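Local coordinates for protein Methylcobalamin\: coenzyme M methyltransferase (Methanosarcina mazei, PDB 4AY7) that transfers a methyl group from a methylated corrinoid to coenzyme M with the help of zinc, a step of methanogenesis, at residues A[221-224]-A[225-229]; A[252-255]-A[256-260]; A[209-212]-A[213-216]. All coordinates share one frame; numbering follows the deposited sequence. Where two conformers were deposited one is given.

Interaction 1 (A[221-224]-A[225-229])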
loop_
_atom_site.group_PDB
_atom_site.type_symbol
_atom_site.label_atom_id
_atom_site.label_comp_id
_atom_site.label_asym_id
_atom_site.label_seq_id
_atom_site.Cartn_x
_atom_site.Cartn_y
_atom_site.Cartn_z
ATOM N N PRO A 221 -17.380 -8.869 7.700
ATOM C CA PRO A 221 -17.158 -9.648 6.495
ATOM C C PRO A 221 -18.377 -9.694 5.590
ATOM O O PRO A 221 -18.263 -9.599 4.362
ATOM C CB PRO A 221 -16.804 -11.053 7.031
ATOM C CG PRO A 221 -16.204 -10.749 8.416
ATOM C CD PRO A 221 -16.963 -9.575 8.925
ATOM N N ASP A 222 -19.550 -9.843 6.190
ATOM C CA ASP A 222 -20.775 -9.751 5.429
ATOM C C ASP A 222 -20.878 -8.411 4.673
ATOM O O ASP A 222 -21.351 -8.425 3.499
ATOM C CB ASP A 222 -22.003 -9.861 6.338
ATOM C CG ASP A 222 -22.353 -11.299 6.650
ATOM O OD1 ASP A 222 -21.714 -12.226 6.110
ATOM O OD2 ASP A 222 -23.338 -11.505 7.389
ATOM N N SER A 223 -20.456 -7.296 5.303
ATOM C CA SER A 223 -20.441 -6.005 4.637
ATOM C C SER A 223 -19.402 -5.886 3.563
ATOM O O SER A 223 -19.627 -5.189 2.522
ATOM C CB SER A 223 -20.232 -4.877 5.628
ATOM O OG SER A 223 -21.472 -4.701 6.279
ATOM N N PHE A 224 -18.252 -6.566 3.782
ATOM C CA PHE A 224 -17.255 -6.616 2.745
ATOM C C PHE A 224 -17.864 -7.242 1.475
ATOM O O PHE A 224 -17.649 -6.749 0.355
ATOM C CB PHE A 224 -16.040 -7.431 3.218
ATOM C CG PHE A 224 -14.937 -7.465 2.230
ATOM C CD1 PHE A 224 -14.923 -8.439 1.224
ATOM C CD2 PHE A 224 -13.877 -6.510 2.289
ATOM C CE1 PHE A 224 -13.911 -8.424 0.298
ATOM C CE2 PHE A 224 -12.883 -6.489 1.343
ATOM C CZ PHE A 224 -12.857 -7.500 0.378
ATOM N N ARG A 225 -18.515 -8.393 1.644
ATOM C CA ARG A 225 -19.078 -9.115 0.483
ATOM C C ARG A 225 -20.247 -8.393 -0.124
ATOM O O ARG A 225 -20.376 -8.353 -1.331
ATOM C CB ARG A 225 -19.459 -10.548 0.822
ATOM C CG ARG A 225 -18.219 -11.401 1.043
ATOM C CD ARG A 225 -18.596 -12.777 1.477
ATOM N NE ARG A 225 -19.087 -12.898 2.854
ATOM C CZ ARG A 225 -18.333 -13.193 3.901
ATOM N NH1 ARG A 225 -17.015 -13.351 3.797
ATOM N NH2 ARG A 225 -18.921 -13.340 5.058
ATOM N N GLN A 226 -21.061 -7.750 0.688
ATOM C CA GLN A 226 -22.249 -7.104 0.165
ATOM C C GLN A 226 -21.940 -5.778 -0.583
ATOM O O GLN A 226 -22.561 -5.499 -1.660
ATOM C CB GLN A 226 -23.234 -6.781 1.274
ATOM C CG GLN A 226 -24.401 -6.128 0.604
ATOM C CD GLN A 226 -25.652 -6.127 1.430
ATOM O OE1 GLN A 226 -25.624 -6.423 2.641
ATOM N NE2 GLN A 226 -26.743 -5.698 0.810
ATOM N N PHE A 227 -21.023 -4.972 -0.005
ATOM C CA PHE A 227 -20.744 -3.600 -0.510
ATOM C C PHE A 227 -19.343 -3.257 -0.997
ATOM O O PHE A 227 -19.187 -2.437 -1.919
ATOM C CB PHE A 227 -21.062 -2.533 0.543
ATOM C CG PHE A 227 -22.441 -2.635 1.134
ATOM C CD1 PHE A 227 -23.539 -2.300 0.399
ATOM C CD2 PHE A 227 -22.611 -3.055 2.454
ATOM C CE1 PHE A 227 -24.798 -2.404 0.963
ATOM C CE2 PHE A 227 -23.861 -3.191 3.012
ATOM C CZ PHE A 227 -24.949 -2.855 2.279
ATOM N N LEU A 228 -18.332 -3.867 -0.378
ATOM C CA LEU A 228 -16.930 -3.436 -0.580
ATOM C C LEU A 228 -16.292 -4.145 -1.737
ATOM O O LEU A 228 -15.625 -3.517 -2.551
ATOM C CB LEU A 228 -16.179 -3.607 0.712
ATOM C CG LEU A 228 -16.797 -2.980 1.976
ATOM C CD1 LEU A 228 -15.829 -3.108 3.193
ATOM C CD2 LEU A 228 -17.266 -1.504 1.744
ATOM N N LYS A 229 -16.516 -5.459 -1.854
ATOM C CA LYS A 229 -15.880 -6.286 -2.874
ATOM C C LYS A 229 -16.086 -5.710 -4.280
ATOM O O LYS A 229 -15.131 -5.617 -5.049
ATOM C CB LYS A 229 -16.459 -7.703 -2.795
ATOM C CG LYS A 229 -15.764 -8.711 -3.652
ATOM C CD LYS A 229 -16.246 -10.110 -3.249
ATOM C CE LYS A 229 -16.061 -11.103 -4.351
ATOM N NZ LYS A 229 -16.037 -12.539 -3.851
#
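Asp222 and Arg225 form a salt bridge one turn apart at the start of helix 221-238. Asp222 OD1 accepts from Arg225 NH2 at 3.2 Å, on the anti side of the carboxylate, and the N-H...O angle is 150°. The carboxylate and guanidinium planes stand 77° apart, which rules out a flat two-bond pairing. The arginine chain bends at chi3 (-73°), which folds the guanidinium back over its own first turn. Pro221 O lies 3.6 Å above the guanidinium plane, over its centre, and Pro221 CB is 3.7 Å from Arg225 NH2. The stronger polar partner of this arginine is Asp257 on helix 252-259, reached through NH1.

The apolar contact lies on the buried side. Phe224 CD2 meets Leu228 CD1 at 4.0 Å, and Lys229 N lies over one face of the phenyl ring. The ring also packs on Ile254 and Ala214.

The backbone bonds change pattern along the segment. Arg225 N donates to Pro221 O at 3.0 Å and Phe227 N to Ser223 O at 2.9 Å, as in an alpha helix. Lys229 N then reaches Phe224 O at 2.8 Å, five residues back, which marks a wider pi-type turn. Leu228 N is shared weakly between Ser223 O and Phe224 O.

This is the amphipathic first part of a helix in a beta-alpha-beta unit of the TIM barrel. Its exposed ion pair uses one N-H and one carboxylate oxygen. Asp222 and Asp257 together would tend to fix the guanidinium over Pro221, while Phe224 and Leu228 carry the buried packing.

Interaction 2 (A[252-255]-A[256-260])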
loop_
_atom_site.group_PDB
_atom_site.type_symbol
_atom_site.label_atom_id
_atom_site.label_comp_id
_atom_site.label_asym_id
_atom_site.label_seq_id
_atom_site.Cartn_x
_atom_site.Cartn_y
_atom_site.Cartn_z
ATOM N N ASN A 252 -8.410 -13.079 7.818
ATOM C CA ASN A 252 -8.797 -14.427 7.373
ATOM C C ASN A 252 -10.278 -14.596 6.975
ATOM O O ASN A 252 -10.578 -15.344 6.025
ATOM C CB ASN A 252 -8.422 -15.502 8.367
ATOM C CG ASN A 252 -6.940 -15.831 8.314
ATOM O OD1 ASN A 252 -6.322 -15.719 7.275
ATOM N ND2 ASN A 252 -6.359 -16.082 9.450
ATOM N N PRO A 253 -11.204 -13.884 7.662
ATOM C CA PRO A 253 -12.640 -14.118 7.328
ATOM C C PRO A 253 -13.070 -13.545 5.980
ATOM O O PRO A 253 -14.114 -13.926 5.470
ATOM C CB PRO A 253 -13.390 -13.482 8.477
ATOM C CG PRO A 253 -12.371 -13.334 9.596
ATOM C CD PRO A 253 -11.023 -13.218 8.970
ATOM N N ILE A 254 -12.173 -12.813 5.335
ATOM C CA ILE A 254 -12.380 -12.278 4.022
ATOM C C ILE A 254 -11.266 -12.513 3.052
ATOM O O ILE A 254 -11.364 -12.070 1.915
ATOM C CB ILE A 254 -12.593 -10.697 4.065
ATOM C CG1 ILE A 254 -11.354 -9.911 4.582
ATOM C CG2 ILE A 254 -13.890 -10.342 4.811
ATOM C CD1 ILE A 254 -11.431 -8.400 4.321
ATOM N N LEU A 255 -10.210 -13.213 3.481
ATOM C CA LEU A 255 -9.076 -13.511 2.616
ATOM C C LEU A 255 -9.494 -14.119 1.292
ATOM O O LEU A 255 -9.006 -13.700 0.261
ATOM C CB LEU A 255 -8.071 -14.409 3.346
ATOM C CG LEU A 255 -6.721 -14.548 2.672
ATOM C CD1 LEU A 255 -6.116 -13.157 2.383
ATOM C CD2 LEU A 255 -5.792 -15.391 3.571
ATOM N N SER A 256 -10.372 -15.121 1.317
ATOM C CA SER A 256 -10.834 -15.766 0.070
ATOM C C SER A 256 -11.628 -14.784 -0.833
ATOM O O SER A 256 -11.423 -14.746 -2.024
ATOM C CB SER A 256 -11.658 -17.048 0.377
ATOM O OG SER A 256 -11.964 -17.726 -0.813
ATOM N N ASP A 257 -12.355 -13.867 -0.214
ATOM C CA ASP A 257 -13.102 -12.799 -0.922
ATOM C C ASP A 257 -12.134 -11.777 -1.491
ATOM O O ASP A 257 -12.330 -11.348 -2.611
ATOM C CB ASP A 257 -14.100 -12.141 0.003
ATOM C CG ASP A 257 -15.109 -13.107 0.555
ATOM O OD1 ASP A 257 -15.840 -13.643 -0.279
ATOM O OD2 ASP A 257 -15.173 -13.331 1.805
ATOM N N MET A 258 -11.071 -11.431 -0.758
ATOM C CA MET A 258 -10.033 -10.578 -1.306
ATOM C C MET A 258 -9.437 -11.142 -2.574
ATOM O O MET A 258 -9.108 -10.411 -3.501
ATOM C CB MET A 258 -8.930 -10.387 -0.256
ATOM C CG MET A 258 -9.362 -9.511 0.959
ATOM S SD MET A 258 -8.181 -9.518 2.318
ATOM C CE MET A 258 -6.745 -8.850 1.469
ATOM N N ALA A 259 -9.256 -12.490 -2.594
ATOM C CA ALA A 259 -8.646 -13.165 -3.702
ATOM C C ALA A 259 -9.510 -13.138 -4.937
ATOM O O ALA A 259 -8.992 -13.350 -6.019
ATOM C CB ALA A 259 -8.235 -14.610 -3.324
ATOM N N ASP A 260 -10.810 -12.891 -4.773
ATOM C CA ASP A 260 -11.740 -12.691 -5.900
ATOM C C ASP A 260 -11.852 -11.223 -6.406
ATOM O O ASP A 260 -12.696 -10.969 -7.279
ATOM C CB ASP A 260 -13.152 -13.137 -5.465
ATOM C CG ASP A 260 -13.301 -14.621 -5.265
ATOM O OD1 ASP A 260 -12.616 -15.425 -5.927
ATOM O OD2 ASP A 260 -14.144 -15.020 -4.426
HETATM O O HOH W 1 -11.524 -16.327 3.803
#
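Met258 packs on Ile254, one turn earlier in the short helix 252-259. Its CB lies 3.4 Å from Leu255 O. Its CG stands beside the backbone N, anti to the carbonyl carbon (chi1 -70°), which brings it 3.4 Å from Ile254 O and near Ile254 CD1. SD comes next and makes the main apolar contact, 3.9 Å from Ile254 CG1 and close to CD1. Leu255 CD1 also reaches Met258 SD, at 4.2 Å. The chain then bends at chi3, turning CE away from Ile254. Ile247 and Val251 in loops also touch this methionine.

Ile254 CG1 sits between the backbone N and the carbonyl carbon, the crowded position (chi1 64°), and carries CD1 across the thioether at a slant. An alanine here would remove CG1, CG2 and CD1, and would probably leave a gap beside the Met258 sulfur and the Phe224 ring.

The backbone holds the same turn. Met258 N donates to Ile254 O at 2.8 Å with an angle of 161°, and Ala259 N donates to Leu255 O. At the first turn a water accepts a hydrogen bond from Ser256 N at 3.0 Å and donates one to Asn252 O at 2.6 Å, joining these backbone groups where no direct bond does.

The polar side chains face other partners. Asp257 turns to Arg225 of helix 221-238, and Ser256 OG bonds to Arg285.

The helix belongs to the beta-alpha-beta unit between strands 242-246 and 265-267. Its chemistry is divided: sulfur and aliphatic carbon fill the inner side, while carboxylate and hydroxyl groups tie the helix to charged neighbours.

Interaction 3 (A[209-212]-A[213-216])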
loop_
_atom_site.group_PDB
_atom_site.type_symbol
_atom_site.label_atom_id
_atom_site.label_comp_id
_atom_site.label_asym_id
_atom_site.label_seq_id
_atom_site.Cartn_x
_atom_site.Cartn_y
_atom_site.Cartn_z
ATOM N N ILE A 209 -2.742 -0.507 -2.999
ATOM C CA ILE A 209 -3.644 0.226 -2.177
ATOM C C ILE A 209 -3.692 -0.355 -0.788
ATOM O O ILE A 209 -3.640 -1.561 -0.597
ATOM C CB ILE A 209 -5.040 0.346 -2.782
ATOM C CG1 ILE A 209 -5.793 -0.960 -2.747
ATOM C CG2 ILE A 209 -4.960 0.949 -4.213
ATOM C CD1 ILE A 209 -7.209 -0.883 -3.308
ATOM N N ALA A 210 -3.804 0.510 0.183
ATOM C CA ALA A 210 -3.930 0.107 1.551
ATOM C C ALA A 210 -5.315 0.488 1.980
ATOM O O ALA A 210 -5.673 1.662 1.930
ATOM C CB ALA A 210 -2.841 0.740 2.413
ATOM N N ASP A 211 -6.127 -0.462 2.402
ATOM C CA ASP A 211 -7.463 -0.172 2.695
ATOM C C ASP A 211 -7.872 -0.664 4.062
ATOM O O ASP A 211 -8.677 -1.557 4.179
ATOM C CB ASP A 211 -8.371 -0.764 1.585
ATOM C CG ASP A 211 -9.561 0.166 1.212
ATOM O OD1 ASP A 211 -9.921 0.985 2.082
ATOM O OD2 ASP A 211 -10.166 0.036 0.083
ATOM N N PRO A 212 -7.349 -0.054 5.107
ATOM C CA PRO A 212 -7.631 -0.560 6.445
ATOM C C PRO A 212 -9.097 -0.577 6.873
ATOM O O PRO A 212 -9.451 -1.406 7.675
ATOM C CB PRO A 212 -6.815 0.363 7.329
ATOM C CG PRO A 212 -6.655 1.616 6.532
ATOM C CD PRO A 212 -6.367 1.015 5.171
ATOM N N VAL A 213 -9.930 0.363 6.419
ATOM C CA VAL A 213 -11.363 0.369 6.769
ATOM C C VAL A 213 -12.078 -0.944 6.306
ATOM O O VAL A 213 -13.087 -1.324 6.872
ATOM C CB VAL A 213 -12.047 1.709 6.301
ATOM C CG1 VAL A 213 -13.542 1.769 6.664
ATOM C CG2 VAL A 213 -11.374 2.902 7.014
ATOM N N ALA A 214 -11.578 -1.582 5.275
ATOM C CA ALA A 214 -12.196 -2.819 4.779
ATOM C C ALA A 214 -11.901 -4.035 5.683
ATOM O O ALA A 214 -12.469 -5.119 5.478
ATOM C CB ALA A 214 -11.757 -3.047 3.325
ATOM N N SER A 215 -11.040 -3.856 6.675
ATOM C CA SER A 215 -10.675 -4.896 7.629
ATOM C C SER A 215 -11.858 -5.387 8.442
ATOM O O SER A 215 -12.710 -4.614 8.805
ATOM C CB SER A 215 -9.587 -4.382 8.548
ATOM O OG SER A 215 -9.231 -5.345 9.535
ATOM N N PRO A 216 -11.958 -6.712 8.670
ATOM C CA PRO A 216 -12.948 -7.232 9.588
ATOM C C PRO A 216 -12.811 -6.593 10.967
ATOM O O PRO A 216 -13.725 -6.670 11.771
ATOM C CB PRO A 216 -12.592 -8.743 9.646
ATOM C CG PRO A 216 -12.032 -8.991 8.282
ATOM C CD PRO A 216 -11.124 -7.792 8.121
#
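Pro212 (psi -32°) and Val213 both have helical backbone torsions, which turn the chain sharply after Asp211. The turn brings Ala214 N within bonding distance of Asp211 O and Ser215 N near Pro212 O. Ala214 N donates to Asp211 O at 3.1 Å. Ser215 N donates to Pro212 O, also at 3.1 Å, with an N-H...O angle of 158°. Each bond spans three residues, as in a 3-10 helix. The donors stand well out of the carbonyl planes, 58° in the case of Ser215 N, so neither N-H is directed at a lone pair. The N-H groups are nevertheless fairly straight toward their acceptors.

The side chains add close contacts to these bonds. Ala214 CB lies 3.5 Å from Asp211 O. Ser215 CB lies 3.1 Å from Pro212 O, a tight approach at the end of the turn.

The polar ends look outside the turn. Asp211 accepts from Val158 N through OD2. Thr159 OG1 is hydrogen-bonded to both Asp211 OD1 and Val213 N. Ser215 OG bonds to Cys248 O and to Asp217 N.

The segment follows strand 206-210 of the TIM barrel and begins the loop to helix 221-238. Here it passes close to the metal: the Pro212 side chain is about 6 Å from the bound zinc and about 4 Å from the side chain of Cys248, a zinc ligand. None of the turn residues is a zinc ligand. Ser215 nevertheless bonds to the backbone of one, so the turn contributes to the second shell. The buried carboxylate of Asp211 is met by neighbouring donors, which probably helps to fix where the strand ends and the turn begins.

Interaction 3 is the buried one, at the end of a barrel strand and near the zinc. Interactions 1 and 2 lie farther out, on two successive helices of the barrel wall, and are partly buried. Their helices are joined by the ion pairs of Arg225 and Lys229, the shorter running 2.7 Å from Arg225 NH1 to Asp257 OD2. Beneath these charges Ile254 CD1 packs against the Phe224 ring, Pro216 CD and the Ala214 carbonyl, so the three contacts meet at one side chain. The chemistry follows the position. Charged side chains link the outer parts of 221-229 and 252-260, whereas 209-216 relies on short-range backbone bonds and on uncharged polar partners, Thr159 and the backbone of Val158 and Cys248.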